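Local coordinates for protein endoglucanase (PDB 2YIK) that probably hydrolyses internal beta-1,4-glucosidic bonds of cellulose, at residues 342-347 / 359-364; 286-291 / 326-331; 278-283 / 320-325; 368-373 / 414-419. All coordinates share one frame; numbering follows the deposited sequence.

Contact 1: 342-347 / 359-364. With CA (calcium ion), chain B.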
# COMPACT_ATOMS: atom_id res chain seq x y z
N ASN A 342 30.45 -9.36 -4.56
CA ASN A 342 30.13 -9.95 -3.26
C ASN A 342 28.67 -10.27 -3.01
O ASN A 342 28.34 -11.41 -2.67
CB ASN A 342 30.66 -9.08 -2.12
CG ASN A 342 32.16 -9.23 -1.93
OD1 ASN A 342 32.93 -8.31 -2.19
ND2 ASN A 342 32.58 -10.42 -1.48
N PHE A 343 27.79 -9.29 -3.17
CA PHE A 343 26.36 -9.51 -2.95
C PHE A 343 25.80 -10.53 -3.94
O PHE A 343 25.02 -11.41 -3.57
CB PHE A 343 25.58 -8.19 -3.05
CG PHE A 343 25.75 -7.27 -1.86
CD1 PHE A 343 26.76 -7.47 -0.92
CD2 PHE A 343 24.90 -6.17 -1.70
CE1 PHE A 343 26.93 -6.59 0.16
CE2 PHE A 343 25.06 -5.28 -0.63
CZ PHE A 343 26.08 -5.49 0.30
N GLU A 344 26.20 -10.41 -5.20
CA GLU A 344 25.73 -11.34 -6.23
C GLU A 344 26.14 -12.77 -5.91
O GLU A 344 25.33 -13.70 -6.00
CB GLU A 344 26.26 -10.96 -7.61
CG GLU A 344 25.69 -9.68 -8.19
CD GLU A 344 26.36 -8.45 -7.64
OE1 GLU A 344 27.17 -8.60 -6.70
OE2 GLU A 344 26.06 -7.35 -8.13
N ASP A 345 27.40 -12.96 -5.55
CA ASP A 345 27.89 -14.29 -5.24
C ASP A 345 27.30 -14.84 -3.95
O ASP A 345 27.10 -16.04 -3.83
CB ASP A 345 29.42 -14.29 -5.18
CG ASP A 345 30.04 -14.05 -6.54
OD1 ASP A 345 29.33 -14.23 -7.55
OD2 ASP A 345 31.25 -13.70 -6.60
N ARG A 346 27.01 -13.96 -2.99
CA ARG A 346 26.40 -14.38 -1.74
C ARG A 346 24.97 -14.83 -2.05
O ARG A 346 24.49 -15.84 -1.51
CB ARG A 346 26.36 -13.22 -0.73
CG ARG A 346 27.65 -13.04 0.09
CD ARG A 346 27.60 -11.77 0.94
NE ARG A 346 26.53 -11.77 1.93
CZ ARG A 346 26.13 -10.69 2.61
NH1 ARG A 346 26.72 -9.52 2.40
NH2 ARG A 346 25.15 -10.78 3.50
N TYR A 347 24.29 -14.09 -2.92
CA TYR A 347 22.93 -14.46 -3.29
C TYR A 347 22.90 -15.81 -4.00
O TYR A 347 22.02 -16.64 -3.74
CB TYR A 347 22.29 -13.38 -4.17
CG TYR A 347 20.97 -13.86 -4.75
CD1 TYR A 347 19.92 -14.25 -3.91
CD2 TYR A 347 20.81 -13.99 -6.13
CE1 TYR A 347 18.75 -14.78 -4.44
CE2 TYR A 347 19.64 -14.52 -6.66
CZ TYR A 347 18.61 -14.92 -5.81
OH TYR A 347 17.46 -15.46 -6.34
N ILE A 359 24.03 -12.73 -12.48
CA ILE A 359 23.12 -12.05 -11.57
C ILE A 359 23.43 -10.56 -11.59
O ILE A 359 24.56 -10.15 -11.32
CB ILE A 359 23.27 -12.54 -10.10
CG1 ILE A 359 22.71 -13.95 -9.94
CG2 ILE A 359 22.54 -11.60 -9.15
CD1 ILE A 359 23.52 -14.97 -10.67
N ASP A 360 22.42 -9.78 -11.94
CA ASP A 360 22.51 -8.32 -11.96
C ASP A 360 21.21 -7.91 -11.30
O ASP A 360 20.13 -8.10 -11.87
CB ASP A 360 22.61 -7.79 -13.40
CG ASP A 360 22.60 -6.26 -13.46
OD1 ASP A 360 22.03 -5.60 -12.56
OD2 ASP A 360 23.14 -5.70 -14.44
N PHE A 361 21.31 -7.37 -10.10
CA PHE A 361 20.13 -6.99 -9.35
C PHE A 361 19.09 -6.13 -10.06
O PHE A 361 17.90 -6.26 -9.79
CB PHE A 361 20.55 -6.41 -7.99
CG PHE A 361 21.09 -7.45 -7.04
CD1 PHE A 361 20.26 -8.44 -6.52
CD2 PHE A 361 22.45 -7.48 -6.70
CE1 PHE A 361 20.76 -9.45 -5.70
CE2 PHE A 361 22.96 -8.48 -5.87
CZ PHE A 361 22.11 -9.47 -5.37
N TRP A 362 19.52 -5.27 -10.99
CA TRP A 362 18.56 -4.44 -11.73
C TRP A 362 17.97 -5.15 -12.96
O TRP A 362 16.93 -4.74 -13.48
CB TRP A 362 19.21 -3.14 -12.21
CG TRP A 362 19.24 -2.04 -11.19
CD1 TRP A 362 20.35 -1.41 -10.70
CD2 TRP A 362 18.11 -1.40 -10.56
NE1 TRP A 362 19.99 -0.44 -9.80
CE2 TRP A 362 18.62 -0.41 -9.70
CE3 TRP A 362 16.72 -1.58 -10.64
CZ2 TRP A 362 17.80 0.41 -8.92
CZ3 TRP A 362 15.89 -0.77 -9.86
CH2 TRP A 362 16.44 0.21 -9.01
N LYS A 363 18.62 -6.23 -13.41
CA LYS A 363 18.17 -6.95 -14.60
C LYS A 363 16.72 -7.45 -14.53
O LYS A 363 15.98 -7.31 -15.50
CB LYS A 363 19.13 -8.11 -14.91
CG LYS A 363 18.84 -8.84 -16.22
CD LYS A 363 18.72 -7.87 -17.39
CE LYS A 363 18.65 -8.60 -18.73
NZ LYS A 363 18.61 -7.61 -19.85
N PRO A 364 16.30 -8.02 -13.40
CA PRO A 364 14.91 -8.49 -13.36
C PRO A 364 13.89 -7.37 -13.59
O PRO A 364 12.83 -7.59 -14.17
CB PRO A 364 14.78 -9.10 -11.97
CG PRO A 364 16.17 -9.62 -11.72
CD PRO A 364 17.02 -8.46 -12.19
CA CA B . 27.69 -6.00 -6.48
O HOH W 1 24.18 -6.40 -9.73
O HOH W 2 27.52 -4.54 -8.67
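Glu344 reaches from helix 342-350 over the loop at Ile359 and Phe361 to a calcium ion, and its atoms pass in turn from Ile359 and Phe361 to the metal. CB lies against the CG2 methyl of Ile359. CG, anti to the carbonyl carbon (chi1 -70°), sits 3.4 Å from Ile359 O and 3.8 Å from Phe361 CE2. The bend at chi2 (81°) then turns CD off toward the metal. Both carboxylate oxygens bind the calcium, OE1 and OE2 each at 2.7 Å, a bidentate grip that fixes the rotation of the group. OE2 also accepts from a water at 2.6 Å, and that water in turn accepts from Phe361 N, so the backbone of the loop is tied to the metal ligand. The carboxylate plane stands 43° from the Phe361 ring. That ring meets CB of Tyr347 at its edge, CZ to CB 4.1 Å, while CB of Phe343 approaches CE2 obliquely. Asp337, Ser340 and Asn333 complete the protein part of the calcium site. The contact thus sits where helix 342-350 follows helix 322-336: Asn333 of that earlier helix touches Phe343, Glu344 and Phe361, and helix 296-305 covers Phe343 through Leu299 and Phe303.

Contact 2: 286-291 / 326-331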
# COMPACT_ATOMS: atom_id res chain seq x y z
N ALA A 286 12.70 -7.75 4.68
CA ALA A 286 14.12 -8.00 4.91
C ALA A 286 15.00 -6.98 4.19
O ALA A 286 15.95 -6.45 4.76
CB ALA A 286 14.49 -9.42 4.47
N ALA A 287 14.67 -6.71 2.93
CA ALA A 287 15.44 -5.74 2.14
C ALA A 287 15.38 -4.36 2.78
O ALA A 287 16.39 -3.68 2.89
CB ALA A 287 14.91 -5.68 0.71
N TRP A 288 14.18 -3.94 3.18
CA TRP A 288 14.03 -2.63 3.81
C TRP A 288 14.73 -2.56 5.16
O TRP A 288 15.27 -1.52 5.53
CB TRP A 288 12.55 -2.28 3.99
CG TRP A 288 11.92 -1.76 2.74
CD1 TRP A 288 11.08 -2.44 1.89
CD2 TRP A 288 12.09 -0.45 2.18
NE1 TRP A 288 10.71 -1.63 0.85
CE2 TRP A 288 11.31 -0.41 0.99
CE3 TRP A 288 12.81 0.68 2.57
CZ2 TRP A 288 11.25 0.74 0.19
CZ3 TRP A 288 12.74 1.82 1.77
CH2 TRP A 288 11.96 1.84 0.59
N LEU A 289 14.71 -3.67 5.89
CA LEU A 289 15.38 -3.70 7.18
C LEU A 289 16.90 -3.64 7.03
O LEU A 289 17.59 -3.10 7.89
CB LEU A 289 14.96 -4.95 7.97
CG LEU A 289 13.60 -4.79 8.66
CD1 LEU A 289 13.06 -6.14 9.08
CD2 LEU A 289 13.73 -3.85 9.85
N TYR A 290 17.42 -4.17 5.92
CA TYR A 290 18.87 -4.10 5.72
C TYR A 290 19.20 -2.65 5.40
O TYR A 290 20.19 -2.11 5.88
CB TYR A 290 19.34 -4.99 4.58
CG TYR A 290 20.84 -4.88 4.35
CD1 TYR A 290 21.75 -5.57 5.17
CD2 TYR A 290 21.36 -4.04 3.37
CE1 TYR A 290 23.13 -5.41 5.01
CE2 TYR A 290 22.73 -3.87 3.20
CZ TYR A 290 23.61 -4.56 4.02
OH TYR A 290 24.96 -4.39 3.84
N LEU A 291 18.34 -2.03 4.59
CA LEU A 291 18.53 -0.64 4.20
C LEU A 291 18.53 0.24 5.46
O LEU A 291 19.31 1.19 5.56
CB LEU A 291 17.40 -0.23 3.25
CG LEU A 291 17.63 0.88 2.21
CD1 LEU A 291 18.92 0.63 1.44
CD2 LEU A 291 16.43 0.92 1.24
N ALA A 326 12.83 -6.46 -5.64
CA ALA A 326 13.97 -6.44 -6.55
C ALA A 326 14.57 -5.04 -6.63
O ALA A 326 15.79 -4.90 -6.67
CB ALA A 326 13.56 -6.91 -7.94
N CYS A 327 13.72 -4.02 -6.65
CA CYS A 327 14.19 -2.64 -6.72
C CYS A 327 15.03 -2.28 -5.49
O CYS A 327 16.09 -1.66 -5.61
CB CYS A 327 13.00 -1.66 -6.81
SG CYS A 327 12.14 -1.63 -8.39
N ILE A 328 14.55 -2.66 -4.32
CA ILE A 328 15.27 -2.34 -3.10
C ILE A 328 16.60 -3.08 -3.01
O ILE A 328 17.61 -2.49 -2.63
CB ILE A 328 14.40 -2.63 -1.85
CG1 ILE A 328 13.06 -1.90 -1.98
CG2 ILE A 328 15.13 -2.17 -0.58
CD1 ILE A 328 13.20 -0.42 -2.23
N LEU A 329 16.60 -4.36 -3.36
CA LEU A 329 17.83 -5.14 -3.34
C LEU A 329 18.83 -4.54 -4.33
O LEU A 329 20.03 -4.54 -4.09
CB LEU A 329 17.55 -6.61 -3.69
CG LEU A 329 16.86 -7.42 -2.58
CD1 LEU A 329 16.58 -8.84 -3.06
CD2 LEU A 329 17.76 -7.46 -1.35
N ALA A 330 18.33 -4.01 -5.44
CA ALA A 330 19.21 -3.41 -6.43
C ALA A 330 19.79 -2.10 -5.89
O ALA A 330 20.97 -1.80 -6.12
CB ALA A 330 18.47 -3.17 -7.73
N GLU A 331 18.97 -1.31 -5.20
CA GLU A 331 19.44 -0.05 -4.64
C GLU A 331 20.45 -0.35 -3.54
O GLU A 331 21.41 0.38 -3.36
CB GLU A 331 18.26 0.76 -4.08
CG GLU A 331 17.28 1.21 -5.15
CD GLU A 331 16.08 1.99 -4.61
OE1 GLU A 331 16.14 2.52 -3.48
OE2 GLU A 331 15.07 2.07 -5.34
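Ala287 and Leu329 mark the nearest approach of helices 279-293 and 322-336, which run in nearly the same direction, their short axes 9.2 Å apart and inclined by 28°, with CA atoms 6.0 Å from each other. Ile328 carries most of the contact, pointing its two branches at different partners. Its CG2, anti to the backbone N, is received by CB of Ala287 at 3.7 Å and by the CD2 methyl of Leu291 at 3.8 Å. Its other branch, CG1 with CD1, goes to the indole of Trp288, whose side chain it crosses at about a right angle. CD1 lies over one face, displaced toward the rim, and comes within 3.3 Å of Trp288 CZ2, a tight fit; CG1 rests nearer the pyrrole side, 3.7 Å from NE1. Leu329 adds a smaller touch from the next position, its CD2 methyl set 3.9 Å from Ala287 CB. The small alanine lets the backbones come close, while the bulk is supplied by the isoleucine and the indole. Trp288 is further enclosed by edge-to-face contacts with Trp284 and Tyr139 and by Ala227, Ile228 and Met231 of helix 216-233. No hydrogen bond or charge pair joins the two segments: the touching side chains are all buried, so cohesion rests on shape fit and on the exclusion of water from methyl groups and an aromatic face.

Contact 3: 278-283 / 320-325. With CA (calcium ion), chain C.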
# COMPACT_ATOMS: atom_id res chain seq x y z
N TRP A 278 4.02 -15.85 1.01
CA TRP A 278 4.63 -15.02 2.03
C TRP A 278 6.07 -14.64 1.71
O TRP A 278 6.59 -13.67 2.25
CB TRP A 278 4.60 -15.73 3.38
CG TRP A 278 5.36 -17.04 3.39
CD1 TRP A 278 4.84 -18.29 3.18
CD2 TRP A 278 6.76 -17.22 3.61
NE1 TRP A 278 5.83 -19.24 3.27
CE2 TRP A 278 7.02 -18.61 3.54
CE3 TRP A 278 7.83 -16.35 3.88
CZ2 TRP A 278 8.31 -19.15 3.71
CZ3 TRP A 278 9.11 -16.89 4.05
CH2 TRP A 278 9.33 -18.28 3.97
N GLN A 279 6.72 -15.41 0.84
CA GLN A 279 8.13 -15.15 0.53
C GLN A 279 8.46 -13.77 -0.03
O GLN A 279 9.51 -13.22 0.29
CB GLN A 279 8.69 -16.25 -0.39
CG GLN A 279 8.78 -17.61 0.29
CD GLN A 279 7.54 -18.46 0.09
OE1 GLN A 279 6.43 -17.95 -0.05
NE2 GLN A 279 7.73 -19.77 0.07
N ASP A 280 7.58 -13.21 -0.85
CA ASP A 280 7.85 -11.88 -1.40
C ASP A 280 7.75 -10.81 -0.30
O ASP A 280 8.60 -9.93 -0.22
CB ASP A 280 6.89 -11.56 -2.54
CG ASP A 280 5.45 -11.71 -2.13
OD1 ASP A 280 5.13 -12.75 -1.51
OD2 ASP A 280 4.64 -10.81 -2.43
N ASP A 281 6.72 -10.89 0.54
CA ASP A 281 6.56 -9.92 1.62
C ASP A 281 7.72 -10.04 2.61
O ASP A 281 8.22 -9.04 3.13
CB ASP A 281 5.26 -10.16 2.39
CG ASP A 281 4.04 -10.23 1.50
OD1 ASP A 281 3.62 -9.20 0.95
OD2 ASP A 281 3.51 -11.34 1.36
N TYR A 282 8.14 -11.28 2.87
CA TYR A 282 9.24 -11.55 3.79
C TYR A 282 10.51 -10.89 3.26
O TYR A 282 11.21 -10.19 3.99
CB TYR A 282 9.43 -13.07 3.91
CG TYR A 282 10.38 -13.50 5.01
CD1 TYR A 282 9.96 -13.54 6.35
CD2 TYR A 282 11.69 -13.86 4.72
CE1 TYR A 282 10.84 -13.93 7.36
CE2 TYR A 282 12.58 -14.24 5.72
CZ TYR A 282 12.15 -14.27 7.04
OH TYR A 282 13.03 -14.63 8.03
N CYS A 283 10.80 -11.11 1.97
CA CYS A 283 12.00 -10.53 1.35
C CYS A 283 11.93 -9.00 1.26
O CYS A 283 12.94 -8.32 1.43
CB CYS A 283 12.21 -11.14 -0.04
SG CYS A 283 12.70 -12.88 0.02
N ASP A 320 1.60 -9.38 -4.57
CA ASP A 320 2.92 -9.71 -5.11
C ASP A 320 3.85 -8.51 -5.09
O ASP A 320 3.75 -7.62 -5.93
CB ASP A 320 2.81 -10.22 -6.54
CG ASP A 320 4.12 -10.78 -7.06
OD1 ASP A 320 5.19 -10.25 -6.69
OD2 ASP A 320 4.08 -11.75 -7.84
N VAL A 321 4.77 -8.49 -4.14
CA VAL A 321 5.70 -7.38 -4.02
C VAL A 321 7.13 -7.77 -4.43
O VAL A 321 8.10 -7.15 -3.99
CB VAL A 321 5.69 -6.81 -2.58
CG1 VAL A 321 4.31 -6.23 -2.27
CG2 VAL A 321 6.07 -7.90 -1.56
N TRP A 322 7.25 -8.78 -5.28
CA TRP A 322 8.57 -9.21 -5.76
C TRP A 322 9.29 -8.11 -6.55
O TRP A 322 10.49 -7.93 -6.40
CB TRP A 322 8.45 -10.46 -6.65
CG TRP A 322 8.36 -11.79 -5.91
CD1 TRP A 322 7.43 -12.77 -6.10
CD2 TRP A 322 9.28 -12.30 -4.93
NE1 TRP A 322 7.69 -13.84 -5.29
CE2 TRP A 322 8.80 -13.58 -4.54
CE3 TRP A 322 10.42 -11.78 -4.29
CZ2 TRP A 322 9.47 -14.38 -3.60
CZ3 TRP A 322 11.09 -12.58 -3.35
CH2 TRP A 322 10.59 -13.85 -2.99
N SER A 323 8.56 -7.38 -7.39
CA SER A 323 9.20 -6.34 -8.18
C SER A 323 9.70 -5.20 -7.31
O SER A 323 10.76 -4.65 -7.57
CB SER A 323 8.26 -5.81 -9.28
OG SER A 323 7.02 -5.37 -8.76
N GLY A 324 8.94 -4.85 -6.28
CA GLY A 324 9.37 -3.80 -5.38
C GLY A 324 10.61 -4.28 -4.64
O GLY A 324 11.57 -3.53 -4.45
N THR A 325 10.58 -5.54 -4.23
CA THR A 325 11.70 -6.14 -3.51
C THR A 325 12.95 -6.07 -4.38
O THR A 325 14.01 -5.65 -3.91
CB THR A 325 11.39 -7.63 -3.16
OG1 THR A 325 10.28 -7.68 -2.26
CG2 THR A 325 12.59 -8.28 -2.49
CA CA C . 2.71 -12.08 -1.00
O HOH W 3 1.90 -9.61 -1.06
O HOH W 4 0.21 -12.77 -1.10
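Asp280 lies between the indole of Trp322 and a calcium ion, its CB turned to one and its carboxylate to the other. CB stands over the centre of the indole, 3.4 Å from the centroid of the five-membered ring and 11° off its normal, a CH-pi contact. Cys283 meets this indole differently: its SG lies at the edge of the six-membered ring, 3.7 Å from Trp322 CZ3. Chi1 of Asp280 (54°) sets CG between the backbone N and the carbonyl carbon. OD1 binds the metal at 2.6 Å and OD2 at 2.7 Å. OD2 has a second task: through its anti lone pair it accepts from Val321 N at 2.9 Å, along a nearly straight bond of 169°. Asp281 adds OD2 to the calcium shell, while its OD1 takes a bond from a metal-bound water; the side chains of Asp281 and Val321 cross at about a right angle, OD1 to CG2 3.7 Å. The positive ion probably offsets the repulsion between Asp280 and Asp320, whose OD1 is 4.3 Å from Asp280 OD2. Asp320 OD1 accepts from Trp322 N in an Asx turn leading into helix 322-336, and its OD2 forms a salt bridge with Lys277. With Lys277 O completing the protein ligands, this is a calcium site at the start of helix 279-293, within the (alpha/alpha)6 barrel of family 9 glycoside hydrolases.

Contact 4: 368-373 / 414-419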
# COMPACT_ATOMS: atom_id res chain seq x y z
N LEU A 368 11.22 -6.56 -16.60
CA LEU A 368 9.83 -6.24 -16.29
C LEU A 368 9.41 -5.00 -17.07
O LEU A 368 8.35 -4.97 -17.69
CB LEU A 368 9.68 -5.96 -14.79
CG LEU A 368 8.34 -5.42 -14.32
CD1 LEU A 368 7.25 -6.48 -14.51
CD2 LEU A 368 8.45 -4.99 -12.86
N LEU A 369 10.27 -3.99 -17.04
CA LEU A 369 9.99 -2.74 -17.73
C LEU A 369 10.00 -2.86 -19.25
O LEU A 369 9.22 -2.19 -19.92
CB LEU A 369 10.98 -1.66 -17.26
CG LEU A 369 10.73 -1.20 -15.82
CD1 LEU A 369 11.83 -0.23 -15.39
CD2 LEU A 369 9.36 -0.53 -15.71
N ASP A 370 10.88 -3.69 -19.80
CA ASP A 370 10.90 -3.87 -21.25
C ASP A 370 9.59 -4.52 -21.65
O ASP A 370 9.03 -4.23 -22.71
CB ASP A 370 12.04 -4.80 -21.69
CG ASP A 370 13.40 -4.12 -21.66
OD1 ASP A 370 13.46 -2.87 -21.72
OD2 ASP A 370 14.42 -4.85 -21.59
N LYS A 371 9.09 -5.39 -20.78
CA LYS A 371 7.85 -6.10 -21.02
C LYS A 371 6.66 -5.14 -21.01
O LYS A 371 5.85 -5.14 -21.94
CB LYS A 371 7.67 -7.19 -19.96
CG LYS A 371 6.69 -8.30 -20.36
CD LYS A 371 6.63 -9.42 -19.33
CE LYS A 371 7.92 -10.23 -19.30
NZ LYS A 371 7.76 -11.47 -18.49
N TRP A 372 6.57 -4.31 -19.97
CA TRP A 372 5.48 -3.35 -19.83
C TRP A 372 5.51 -2.17 -20.81
O TRP A 372 4.48 -1.77 -21.35
CB TRP A 372 5.43 -2.80 -18.40
CG TRP A 372 4.63 -3.66 -17.45
CD1 TRP A 372 5.04 -4.81 -16.84
CD2 TRP A 372 3.26 -3.46 -17.07
NE1 TRP A 372 4.02 -5.34 -16.09
CE2 TRP A 372 2.92 -4.53 -16.22
CE3 TRP A 372 2.30 -2.48 -17.35
CZ2 TRP A 372 1.64 -4.66 -15.66
CZ3 TRP A 372 1.04 -2.61 -16.80
CH2 TRP A 372 0.72 -3.69 -15.95
N SER A 373 6.69 -1.61 -21.04
CA SER A 373 6.83 -0.46 -21.92
C SER A 373 7.15 -0.79 -23.36
O SER A 373 7.04 0.07 -24.23
CB SER A 373 7.93 0.47 -21.39
OG SER A 373 9.21 -0.13 -21.53
N PRO A 414 15.14 11.08 -17.24
CA PRO A 414 14.15 10.25 -17.93
C PRO A 414 14.67 9.56 -19.16
O PRO A 414 15.38 10.14 -19.99
CB PRO A 414 13.04 11.23 -18.26
CG PRO A 414 13.79 12.51 -18.50
CD PRO A 414 14.80 12.51 -17.36
N SER A 415 14.26 8.31 -19.26
CA SER A 415 14.61 7.42 -20.34
C SER A 415 13.28 6.97 -20.98
O SER A 415 12.20 7.53 -20.69
CB SER A 415 15.38 6.20 -19.79
OG SER A 415 14.54 5.20 -19.14
N LYS A 416 13.37 6.01 -21.90
CA LYS A 416 12.20 5.46 -22.57
C LYS A 416 11.23 4.94 -21.50
O LYS A 416 10.02 4.91 -21.73
CB LYS A 416 12.62 4.33 -23.53
CG LYS A 416 13.34 3.16 -22.86
CD LYS A 416 13.71 2.08 -23.87
CE LYS A 416 14.49 0.96 -23.18
NZ LYS A 416 14.93 -0.10 -24.13
N TYR A 417 11.72 4.53 -20.33
CA TYR A 417 10.81 4.03 -19.29
C TYR A 417 9.93 5.16 -18.74
O TYR A 417 8.70 5.07 -18.76
CB TYR A 417 11.57 3.35 -18.14
CG TYR A 417 12.32 2.11 -18.59
CD1 TYR A 417 11.79 1.26 -19.57
CD2 TYR A 417 13.57 1.80 -18.06
CE1 TYR A 417 12.48 0.14 -20.01
CE2 TYR A 417 14.27 0.67 -18.50
CZ TYR A 417 13.73 -0.15 -19.47
OH TYR A 417 14.44 -1.24 -19.92
N ALA A 418 10.56 6.23 -18.26
CA ALA A 418 9.83 7.38 -17.74
C ALA A 418 8.94 7.98 -18.83
O ALA A 418 7.81 8.37 -18.56
CB ALA A 418 10.80 8.43 -17.22
N ASN A 419 9.46 8.06 -20.05
CA ASN A 419 8.68 8.61 -21.16
C ASN A 419 7.44 7.76 -21.35
O ASN A 419 6.35 8.28 -21.59
CB ASN A 419 9.50 8.64 -22.46
CG ASN A 419 10.71 9.55 -22.35
OD1 ASN A 419 10.71 10.51 -21.58
ND2 ASN A 419 11.74 9.27 -23.15
O HOH W 5 12.13 -1.80 -24.09
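Tyr417 lies against helix 363-373 with one ring face on Leu369 and its hydroxyl on Asp370. The tightly packed part begins at that face. Leu369 CB stands over it, 3.8 Å from the ring centroid and 17° off the normal, in a CH-pi contact offset toward the rim, and the CD1 methyl of the same leucine lies over the same face, 3.8 Å from Tyr417 CD2. Ser373 OG approaches the ring in its plane, 3.5 Å from CD1. That hydroxyl donates to Leu369 O at 2.6 Å, from above the carbonyl plane, while Ser373 N reaches the same oxygen from the opposite face, so two bonds hold this carbonyl near the end of the helix. Tyr417 OH closes this part by donating to Asp370 OD1 at 2.6 Å, arriving from above the carboxylate plane, with carboxylate and ring 45° apart. The solvent side is looser. Lys416, an exposed residue, runs extended beyond CG to bring NZ 4.0 Å from Asp370 OD1, a long salt bridge. A water donates to Asp370 OD1 and accepts weakly from Lys416 NZ, bridging the two. The aliphatic start of the lysine, CG, lies above the ring face opposite Leu369. Ser415 caps helix 416-428, its OG accepting from Tyr417 N at 3.1 Å. Behind this pair stands helix 392-408, which touches Leu369 through Ala403 and Tyr406; the rings of Tyr406 and Tyr417 meet edge-to-face, and Asp407 also touches Tyr417. Helix 499-516 covers Pro414 and Ala418.

In the fold
Contacts 2 and 3 are successive levels of one helix pair, 279-293 with 322-336, their centres about 10 Å apart: a calcium ion lies at the starting end in contact 3 and apolar packing follows in contact 2. The centres of contacts 1 and 2 are about 12 Å apart and the two touch, Trp362 CD2 reaching Ala330 CB at 3.4 Å; the calcium of contact 1 lies beside the last turn of helix 322-336, so the two ions flank that helix at either end. Helix 363-373 leads from contact 1 to contact 4, about 21 Å centre to centre, where Leu368 CD2 meets Ser323 CB of contact 3 at 3.7 Å. All four lie away from the predicted active-site residue His451.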